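Local coordinates for uncharacterized protein PF1083 (Pyrococcus furiosus, PDB 3NRN) that binds adenosine monophosphate in a Rossmann-type nucleotide site and is probably a flavin-dependent oxidoreductase of the amine oxidase family, its substrate unknown, at residues L168-R173 with R382-I387; F272-P277 with K332-L337; V6-G11 with V28-A33. All blocks are in the same frame, centred on the assembly; numbering follows the deposited sequence.

Overall arrangement
All three contacts are largely buried, yet contact 3 alone holds a ligand: it joins the ends of neighbouring strands 2-6 and 25-29 of the parallel sheet and holds the AMP ribose through a carboxylate that a backbone amide and a serine keep in place. Contact 2, where a helix lies on the mixed sheet, is apolar and aromatic, with no hydrogen bond across it. Contact 1 sets a helix against a glycine-containing turn, again without a direct hydrogen bond, and has one exposed margin. No element is shared. Contacts 1 and 3 lie on opposite sides of the chain's centre, their nearest atoms about 9 Å apart, and contact 2 is nested inside the chain loop that contact 1 closes.

Contact 1: L168-R173 with R382-I387; sequences LAKEIR and RPPGGI
K170 and E171, consecutive on a helix, meet the loop 382-387 mainly through carbon atoms, and no hydrogen bond passes directly between the two segments. The aliphatic contacts come first. The extended K170 chain runs beside P384, pointing the same way, with K170 CD 3.8 Å from P384 CB. At its root, K170 CB rests 3.8 Å from G385 CA; a side chain on that glycine would press on K170 CB. E171 CG, anti to its carbonyl carbon (chi1 -76°), packs 3.9 Å from I387 CG1, the two side chains crossing at about a right angle, and lies 3.7 Å from G385 O. An alanine at E171 would probably leave a gap beside I387 CG1 and G385 O.

Among the carboxylates, E167 OE2 accepts from G385 N and lies close to E171 OE2, as D156 OD2 does to E171 OE1, so one or more of these acids may be protonated.

G385 is third in the type II turn P383-G386, closed by G386 N to P383 O, and lets the loop come against the helix, E171 CA and G385 CA being 4.2 Å apart. F151 of helix 142-156 covers both E171 of helix 165-178 and I387, in the loop leading from strand 374-376 into helix 388-402.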
loop_
_atom_site.group_PDB
_atom_site.type_symbol
_atom_site.label_atom_id
_atom_site.label_comp_id
_atom_site.label_asym_id
_atom_site.label_seq_id
_atom_site.Cartn_x
_atom_site.Cartn_y
_atom_site.Cartn_z
ATOM N N LEU A 168 3.883 -11.377 -10.926
ATOM C CA LEU A 168 5.147 -10.648 -11.015
ATOM C C LEU A 168 5.226 -9.893 -12.333
ATOM O O LEU A 168 5.699 -8.756 -12.384
ATOM C CB LEU A 168 6.348 -11.599 -10.921
ATOM C CG LEU A 168 7.697 -10.893 -11.113
ATOM C CD1 LEU A 168 7.909 -9.914 -9.974
ATOM C CD2 LEU A 168 8.832 -11.903 -11.161
ATOM N N ALA A 169 4.772 -10.540 -13.402
ATOM C CA ALA A 169 4.788 -9.926 -14.723
ATOM C C ALA A 169 3.937 -8.661 -14.710
ATOM O O ALA A 169 4.330 -7.636 -15.261
ATOM C CB ALA A 169 4.258 -10.908 -15.768
ATOM N N LYS A 170 2.771 -8.734 -14.082
ATOM C CA LYS A 170 1.884 -7.575 -14.021
ATOM C C LYS A 170 2.477 -6.446 -13.185
ATOM O O LYS A 170 2.300 -5.267 -13.503
ATOM C CB LYS A 170 0.510 -7.995 -13.493
ATOM C CG LYS A 170 -0.275 -8.819 -14.510
ATOM C CD LYS A 170 -1.588 -9.294 -13.942
ATOM C CE LYS A 170 -2.437 -9.959 -15.007
ATOM N NZ LYS A 170 -3.741 -10.432 -14.453
ATOM N N GLU A 171 3.187 -6.798 -12.120
ATOM C CA GLU A 171 3.827 -5.784 -11.289
ATOM C C GLU A 171 5.004 -5.195 -12.071
ATOM O O GLU A 171 5.354 -4.022 -11.913
ATOM C CB GLU A 171 4.288 -6.405 -9.966
ATOM C CG GLU A 171 3.128 -6.651 -9.008
ATOM C CD GLU A 171 3.525 -7.410 -7.763
ATOM O OE1 GLU A 171 4.663 -7.236 -7.284
ATOM O OE2 GLU A 171 2.683 -8.173 -7.248
ATOM N N ILE A 172 5.609 -6.013 -12.928
ATOM C CA ILE A 172 6.711 -5.541 -13.751
ATOM C C ILE A 172 6.123 -4.573 -14.779
ATOM O O ILE A 172 6.707 -3.543 -15.071
ATOM C CB ILE A 172 7.430 -6.707 -14.480
ATOM C CG1 ILE A 172 8.243 -7.526 -13.470
ATOM C CG2 ILE A 172 8.347 -6.146 -15.566
ATOM C CD1 ILE A 172 8.848 -8.804 -14.037
ATOM N N ARG A 173 4.958 -4.907 -15.324
ATOM C CA ARG A 173 4.321 -4.020 -16.287
ATOM C C ARG A 173 4.025 -2.668 -15.619
ATOM O O ARG A 173 4.310 -1.608 -16.177
ATOM C CB ARG A 173 3.024 -4.645 -16.815
ATOM C CG ARG A 173 2.308 -3.756 -17.827
ATOM C CD ARG A 173 1.294 -4.527 -18.647
ATOM N NE ARG A 173 0.197 -5.041 -17.834
ATOM C CZ ARG A 173 -0.740 -5.865 -18.289
ATOM N NH1 ARG A 173 -0.710 -6.268 -19.552
ATOM N NH2 ARG A 173 -1.700 -6.295 -17.478
ATOM N N ARG A 382 -6.823 -5.220 -3.831
ATOM C CA ARG A 382 -5.780 -4.657 -4.678
ATOM C C ARG A 382 -5.735 -5.534 -5.920
ATOM O O ARG A 382 -5.302 -6.684 -5.863
ATOM C CB ARG A 382 -4.421 -4.661 -3.966
ATOM C CG ARG A 382 -4.312 -3.602 -2.878
ATOM C CD ARG A 382 -2.924 -3.516 -2.263
ATOM N NE ARG A 382 -2.631 -4.653 -1.398
ATOM C CZ ARG A 382 -2.189 -5.830 -1.825
ATOM N NH1 ARG A 382 -1.976 -6.037 -3.119
ATOM N NH2 ARG A 382 -1.965 -6.806 -0.956
ATOM N N PRO A 383 -6.213 -5.007 -7.055
ATOM C CA PRO A 383 -6.226 -5.755 -8.315
ATOM C C PRO A 383 -4.840 -6.272 -8.686
ATOM O O PRO A 383 -3.823 -5.737 -8.229
ATOM C CB PRO A 383 -6.754 -4.732 -9.314
ATOM C CG PRO A 383 -7.695 -3.915 -8.478
ATOM C CD PRO A 383 -6.888 -3.707 -7.212
ATOM N N PRO A 384 -4.783 -7.327 -9.517
ATOM C CA PRO A 384 -3.502 -7.904 -9.940
ATOM C C PRO A 384 -2.565 -6.829 -10.478
ATOM O O PRO A 384 -2.975 -5.984 -11.275
ATOM C CB PRO A 384 -3.916 -8.907 -11.016
ATOM C CG PRO A 384 -5.254 -9.372 -10.523
ATOM C CD PRO A 384 -5.908 -8.058 -10.124
ATOM N N GLY A 385 -1.315 -6.863 -10.026
ATOM C CA GLY A 385 -0.333 -5.892 -10.467
ATOM C C GLY A 385 -0.307 -4.634 -9.618
ATOM O O GLY A 385 0.672 -3.894 -9.638
ATOM N N GLY A 386 -1.381 -4.387 -8.873
ATOM C CA GLY A 386 -1.450 -3.202 -8.034
ATOM C C GLY A 386 -0.654 -3.315 -6.751
ATOM O O GLY A 386 -1.011 -4.078 -5.859
ATOM N N ILE A 387 0.417 -2.531 -6.650
ATOM C CA ILE A 387 1.288 -2.548 -5.480
ATOM C C ILE A 387 0.872 -1.580 -4.369
ATOM O O ILE A 387 0.663 -0.388 -4.606
ATOM C CB ILE A 387 2.754 -2.247 -5.902
ATOM C CG1 ILE A 387 3.252 -3.358 -6.831
ATOM C CG2 ILE A 387 3.643 -2.111 -4.681
ATOM C CD1 ILE A 387 4.582 -3.065 -7.494
#

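Contact 2: F272-P277 with K332-L337; sequences FNLAVP and KGWEEL
F272 reaches from its strand into the angle between W334 and L337 on the helix, and its side chain can be followed atom by atom. F272 CB, already pointing to the helix, meets L337 CD1 at 3.5 Å. A chi1 of -66° sets CG anti to the carbonyl carbon, beside the L337 methyl, with F272 CG 4.0 Å from L337 CD1. F272 CD1 then stands over the centre of the six-membered ring of W334, 3.6 Å above its plane. This is a T-shaped stack, the edge of F272 toward the face of W334, with the planes at 85°. Further out, CE1 approaches G333 CA, and F272 CZ ends 3.5 Å from G333 CA. A CB on G333 would clash with CZ, so the absence of a side chain there lets the phenyl tip reach the helix backbone.

The arrangement is that of a helix packed on a beta sheet: strand 269-277 lies between strands 312-320 and 345-351 of the mixed sheet, and helix 326-340 covers it, the segment axes 10.0 Å apart and inclined at 36°. Alternate strand residues F272 and L274 face the helix, while N273 turns the other way, its ND2 bonded to L348 O and Q350 OE1.

W334 extends the contact along the strand. W334 CH2 brings an edge of the indole to N273 O at 3.4 Å, near the ring plane, and CZ3 touches L274 CD1. L274 CD2 meets L337 CB. Beyond the strand segment, P346 and A349 also touch W334, and I294 packs on F272.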
loop_
_atom_site.group_PDB
_atom_site.type_symbol
_atom_site.label_atom_id
_atom_site.label_comp_id
_atom_site.label_asym_id
_atom_site.label_seq_id
_atom_site.Cartn_x
_atom_site.Cartn_y
_atom_site.Cartn_z
ATOM N N PHE A 272 11.161 -0.627 10.576
ATOM C CA PHE A 272 12.216 -0.122 11.438
ATOM C C PHE A 272 12.393 1.367 11.193
ATOM O O PHE A 272 12.670 1.796 10.076
ATOM C CB PHE A 272 13.528 -0.861 11.147
ATOM C CG PHE A 272 13.492 -2.317 11.516
ATOM C CD1 PHE A 272 13.875 -2.735 12.785
ATOM C CD2 PHE A 272 13.031 -3.269 10.608
ATOM C CE1 PHE A 272 13.802 -4.080 13.148
ATOM C CE2 PHE A 272 12.953 -4.616 10.962
ATOM C CZ PHE A 272 13.339 -5.022 12.234
ATOM N N ASN A 273 12.213 2.153 12.243
ATOM C CA ASN A 273 12.373 3.597 12.147
ATOM C C ASN A 273 13.727 3.892 12.794
ATOM O O ASN A 273 13.898 3.690 13.994
ATOM C CB ASN A 273 11.235 4.287 12.901
ATOM C CG ASN A 273 9.857 3.901 12.361
ATOM O OD1 ASN A 273 9.436 4.382 11.313
ATOM N ND2 ASN A 273 9.162 3.017 13.072
ATOM N N LEU A 274 14.680 4.357 11.990
ATOM C CA LEU A 274 16.038 4.626 12.462
ATOM C C LEU A 274 16.431 6.100 12.394
ATOM O O LEU A 274 16.286 6.742 11.356
ATOM C CB LEU A 274 17.029 3.801 11.629
ATOM C CG LEU A 274 18.506 3.773 12.031
ATOM C CD1 LEU A 274 18.674 2.943 13.297
ATOM C CD2 LEU A 274 19.332 3.172 10.898
ATOM N N ALA A 275 16.938 6.628 13.504
ATOM C CA ALA A 275 17.361 8.028 13.563
ATOM C C ALA A 275 18.870 8.133 13.365
ATOM O O ALA A 275 19.643 7.947 14.305
ATOM C CB ALA A 275 16.965 8.636 14.903
ATOM N N VAL A 276 19.283 8.427 12.137
ATOM C CA VAL A 276 20.697 8.552 11.818
ATOM C C VAL A 276 21.142 10.013 11.910
ATOM O O VAL A 276 20.559 10.898 11.281
ATOM C CB VAL A 276 21.003 8.004 10.398
ATOM C CG1 VAL A 276 20.480 6.577 10.265
ATOM C CG2 VAL A 276 20.371 8.889 9.345
ATOM N N PRO A 277 22.176 10.284 12.721
ATOM C CA PRO A 277 22.694 11.644 12.894
ATOM C C PRO A 277 23.331 12.207 11.627
ATOM O O PRO A 277 24.011 11.489 10.893
ATOM C CB PRO A 277 23.715 11.482 14.018
ATOM C CG PRO A 277 23.182 10.323 14.804
ATOM C CD PRO A 277 22.765 9.372 13.715
ATOM N N LYS A 332 17.335 -9.057 14.628
ATOM C CA LYS A 332 18.129 -9.240 13.422
ATOM C C LYS A 332 17.998 -7.990 12.567
ATOM O O LYS A 332 18.925 -7.626 11.840
ATOM C CB LYS A 332 17.637 -10.458 12.636
ATOM C CG LYS A 332 18.520 -10.855 11.461
ATOM C CD LYS A 332 19.904 -11.279 11.933
ATOM C CE LYS A 332 20.781 -11.726 10.773
ATOM N NZ LYS A 332 22.150 -12.111 11.228
ATOM N N GLY A 333 16.841 -7.335 12.667
ATOM C CA GLY A 333 16.600 -6.131 11.896
ATOM C C GLY A 333 17.505 -4.994 12.325
ATOM O O GLY A 333 18.136 -4.348 11.492
ATOM N N TRP A 334 17.571 -4.745 13.628
ATOM C CA TRP A 334 18.422 -3.676 14.140
ATOM C C TRP A 334 19.903 -4.019 13.916
ATOM O O TRP A 334 20.738 -3.132 13.735
ATOM C CB TRP A 334 18.148 -3.447 15.629
ATOM C CG TRP A 334 16.771 -2.907 15.942
ATOM C CD1 TRP A 334 15.859 -3.454 16.795
ATOM C CD2 TRP A 334 16.192 -1.674 15.473
ATOM N NE1 TRP A 334 14.754 -2.643 16.895
ATOM C CE2 TRP A 334 14.932 -1.543 16.095
ATOM C CE3 TRP A 334 16.620 -0.670 14.593
ATOM C CZ2 TRP A 334 14.088 -0.445 15.866
ATOM C CZ3 TRP A 334 15.782 0.425 14.364
ATOM C CH2 TRP A 334 14.528 0.525 15.001
ATOM N N GLU A 335 20.220 -5.309 13.929
ATOM C CA GLU A 335 21.591 -5.759 13.712
ATOM C C GLU A 335 22.068 -5.377 12.308
ATOM O O GLU A 335 23.163 -4.840 12.138
ATOM C CB GLU A 335 21.687 -7.279 13.879
ATOM C CG GLU A 335 23.042 -7.854 13.478
ATOM C CD GLU A 335 22.967 -9.318 13.073
ATOM O OE1 GLU A 335 22.731 -10.177 13.950
ATOM O OE2 GLU A 335 23.139 -9.606 11.868
ATOM N N GLU A 336 21.247 -5.665 11.301
ATOM C CA GLU A 336 21.604 -5.353 9.920
ATOM C C GLU A 336 21.702 -3.847 9.713
ATOM O O GLU A 336 22.557 -3.372 8.964
ATOM C CB GLU A 336 20.573 -5.947 8.956
ATOM C CG GLU A 336 20.407 -7.456 9.085
ATOM C CD GLU A 336 19.344 -8.017 8.165
ATOM O OE1 GLU A 336 18.265 -7.398 8.054
ATOM O OE2 GLU A 336 19.577 -9.081 7.558
ATOM N N LEU A 337 20.828 -3.099 10.380
ATOM C CA LEU A 337 20.832 -1.647 10.266
ATOM C C LEU A 337 22.052 -1.049 10.959
ATOM O O LEU A 337 22.571 -0.019 10.534
ATOM C CB LEU A 337 19.541 -1.061 10.852
ATOM C CG LEU A 337 18.275 -1.281 10.009
ATOM C CD1 LEU A 337 17.049 -0.719 10.726
ATOM C CD2 LEU A 337 18.449 -0.602 8.659
#

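Contact 3: V6-G11 with V28-A33; sequences VGAGLG and VLEKSA. With AMP (adenosine monophosphate), chain B.
E30 sends CG anti to its backbone N (chi1 170°), and a bend at chi2 of 52° turns CD aside; the carboxylate ends between A8 and the ribose of AMP. E30 OE1 accepts from A8 N at 2.8 Å, met nearly along its C-O axis, and also from O3' of the ligand. E30 OE2 accepts from AMP O2' at 2.7 Å. The two oxygens thus divide the ribose hydroxyls between them. S32 holds OE2 from the anti side: its N and OG both donate, from opposite faces of the carboxylate plane. S32 OG is in turn bonded to M34 N. With A8 N and O3' on OE1, and S32 N, S32 OG and O2' on OE2, the group has little freedom to rotate and its negative charge is probably stabilised.

This is the beta-alpha-beta unit of a Rossmann-type fold, strand 2-6, helix 10-21 and strand 25-29, with G7 and G9 fitting the GxGxxG pattern and the acid following the second strand, where such folds commonly bind ribose. V6 and L29 pair in parallel, and G7 N donates to L29 O at 2.8 Å.

Both glycines make room for the ligand. A CB on G7 would run into O4' of AMP and, at a phi of 103°, press on V6 O; one on G9, at the N-cap of helix 10-21, would run into O1P. As it is, G7 CA lies 3.2 Å from AMP O4' and G9 CA 3.7 Å from AMP O5'. A8 CB, by contrast, packs on V28 CG1 at 3.9 Å. The adenine is met by V6 CG1 near N1 and by K31 CB near N3, while R38 N and V212 N add further hydrogen bonds to the ligand.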
loop_
_atom_site.group_PDB
_atom_site.type_symbol
_atom_site.label_atom_id
_atom_site.label_comp_id
_atom_site.label_asym_id
_atom_site.label_seq_id
_atom_site.Cartn_x
_atom_site.Cartn_y
_atom_site.Cartn_z
ATOM N N VAL A 6 -17.696 2.793 5.534
ATOM C CA VAL A 6 -17.343 2.184 6.805
ATOM C C VAL A 6 -15.835 2.113 6.943
ATOM O O VAL A 6 -15.182 1.289 6.304
ATOM C CB VAL A 6 -17.935 0.754 6.950
ATOM C CG1 VAL A 6 -17.502 0.134 8.271
ATOM C CG2 VAL A 6 -19.445 0.814 6.884
ATOM N N GLY A 7 -15.287 2.982 7.786
ATOM C CA GLY A 7 -13.850 3.005 8.000
ATOM C C GLY A 7 -13.231 4.167 7.255
ATOM O O GLY A 7 -13.470 4.337 6.055
ATOM N N ALA A 8 -12.443 4.973 7.957
ATOM C CA ALA A 8 -11.811 6.128 7.328
ATOM C C ALA A 8 -10.341 5.901 6.979
ATOM O O ALA A 8 -9.458 6.666 7.384
ATOM C CB ALA A 8 -11.951 7.345 8.214
ATOM N N GLY A 9 -10.081 4.836 6.234
ATOM C CA GLY A 9 -8.723 4.562 5.813
ATOM C C GLY A 9 -8.545 5.216 4.453
ATOM O O GLY A 9 -9.456 5.893 3.961
ATOM N N LEU A 10 -7.381 5.018 3.838
ATOM C CA LEU A 10 -7.118 5.604 2.530
ATOM C C LEU A 10 -8.193 5.228 1.508
ATOM O O LEU A 10 -8.769 6.102 0.853
ATOM C CB LEU A 10 -5.742 5.169 2.023
ATOM C CG LEU A 10 -5.383 5.766 0.659
ATOM C CD1 LEU A 10 -5.316 7.295 0.768
ATOM C CD2 LEU A 10 -4.048 5.191 0.181
ATOM N N GLY A 11 -8.467 3.930 1.368
ATOM C CA GLY A 11 -9.482 3.505 0.424
ATOM C C GLY A 11 -10.842 4.155 0.682
ATOM O O GLY A 11 -11.482 4.660 -0.240
ATOM N N VAL A 28 -19.011 9.219 6.265
ATOM C CA VAL A 28 -17.934 8.312 6.650
ATOM C C VAL A 28 -18.065 8.013 8.142
ATOM O O VAL A 28 -18.229 8.924 8.956
ATOM C CB VAL A 28 -16.558 8.940 6.369
ATOM C CG1 VAL A 28 -15.445 7.941 6.683
ATOM C CG2 VAL A 28 -16.489 9.394 4.906
ATOM N N LEU A 29 -18.016 6.732 8.490
ATOM C CA LEU A 29 -18.116 6.305 9.879
ATOM C C LEU A 29 -16.773 5.709 10.288
ATOM O O LEU A 29 -16.319 4.721 9.720
ATOM C CB LEU A 29 -19.242 5.275 10.029
ATOM C CG LEU A 29 -20.635 5.786 9.630
ATOM C CD1 LEU A 29 -21.672 4.686 9.808
ATOM C CD2 LEU A 29 -21.003 6.999 10.501
ATOM N N GLU A 30 -16.140 6.329 11.274
ATOM C CA GLU A 30 -14.839 5.898 11.755
ATOM C C GLU A 30 -14.919 5.456 13.211
ATOM O O GLU A 30 -15.406 6.192 14.070
ATOM C CB GLU A 30 -13.838 7.051 11.597
ATOM C CG GLU A 30 -12.487 6.849 12.263
ATOM C CD GLU A 30 -11.821 5.541 11.883
ATOM O OE1 GLU A 30 -11.888 5.134 10.703
ATOM O OE2 GLU A 30 -11.210 4.919 12.774
ATOM N N LYS A 31 -14.427 4.252 13.476
ATOM C CA LYS A 31 -14.444 3.680 14.813
ATOM C C LYS A 31 -13.560 4.412 15.819
ATOM O O LYS A 31 -13.989 4.679 16.938
ATOM C CB LYS A 31 -14.029 2.215 14.735
ATOM C CG LYS A 31 -13.912 1.496 16.051
ATOM C CD LYS A 31 -13.359 0.091 15.809
ATOM C CE LYS A 31 -13.132 -0.659 17.105
ATOM N NZ LYS A 31 -12.649 -2.046 16.851
ATOM N N SER A 32 -12.327 4.725 15.429
ATOM C CA SER A 32 -11.407 5.416 16.322
ATOM C C SER A 32 -11.721 6.914 16.389
ATOM O O SER A 32 -12.697 7.387 15.795
ATOM C CB SER A 32 -9.959 5.206 15.866
ATOM O OG SER A 32 -9.646 6.041 14.769
ATOM N N ALA A 33 -10.893 7.656 17.119
ATOM C CA ALA A 33 -11.096 9.092 17.274
ATOM C C ALA A 33 -10.389 9.893 16.190
ATOM O O ALA A 33 -10.548 11.110 16.116
ATOM C CB ALA A 33 -10.614 9.536 18.650
HETATM P P AMP B . -7.143 0.940 7.044
HETATM O O1P AMP B . -7.964 0.748 5.785
HETATM O O2P AMP B . -6.898 -0.417 7.698
HETATM O O3P AMP B . -5.981 1.838 6.890
HETATM O "O5'" AMP B . -8.259 1.634 7.957
HETATM C "C5'" AMP B . -9.575 1.070 8.009
HETATM C "C4'" AMP B . -10.287 1.973 9.007
HETATM O "O4'" AMP B . -11.485 1.370 9.504
HETATM C "C3'" AMP B . -9.457 2.345 10.225
HETATM O "O3'" AMP B . -9.479 3.787 10.241
HETATM C "C2'" AMP B . -10.249 1.714 11.390
HETATM O "O2'" AMP B . -10.197 2.414 12.649
HETATM C "C1'" AMP B . -11.657 1.763 10.825
HETATM N N9 AMP B . -12.571 0.713 11.317
HETATM C C8 AMP B . -12.288 -0.597 11.544
HETATM N N7 AMP B . -13.421 -1.253 11.907
HETATM C C5 AMP B . -14.434 -0.378 11.836
HETATM C C6 AMP B . -15.876 -0.451 12.105
HETATM N N6 AMP B . -16.405 -1.640 12.507
HETATM N N1 AMP B . -16.589 0.687 11.922
HETATM C C2 AMP B . -16.003 1.851 11.473
HETATM N N3 AMP B . -14.672 2.011 11.260
HETATM C C4 AMP B . -13.878 0.927 11.438
#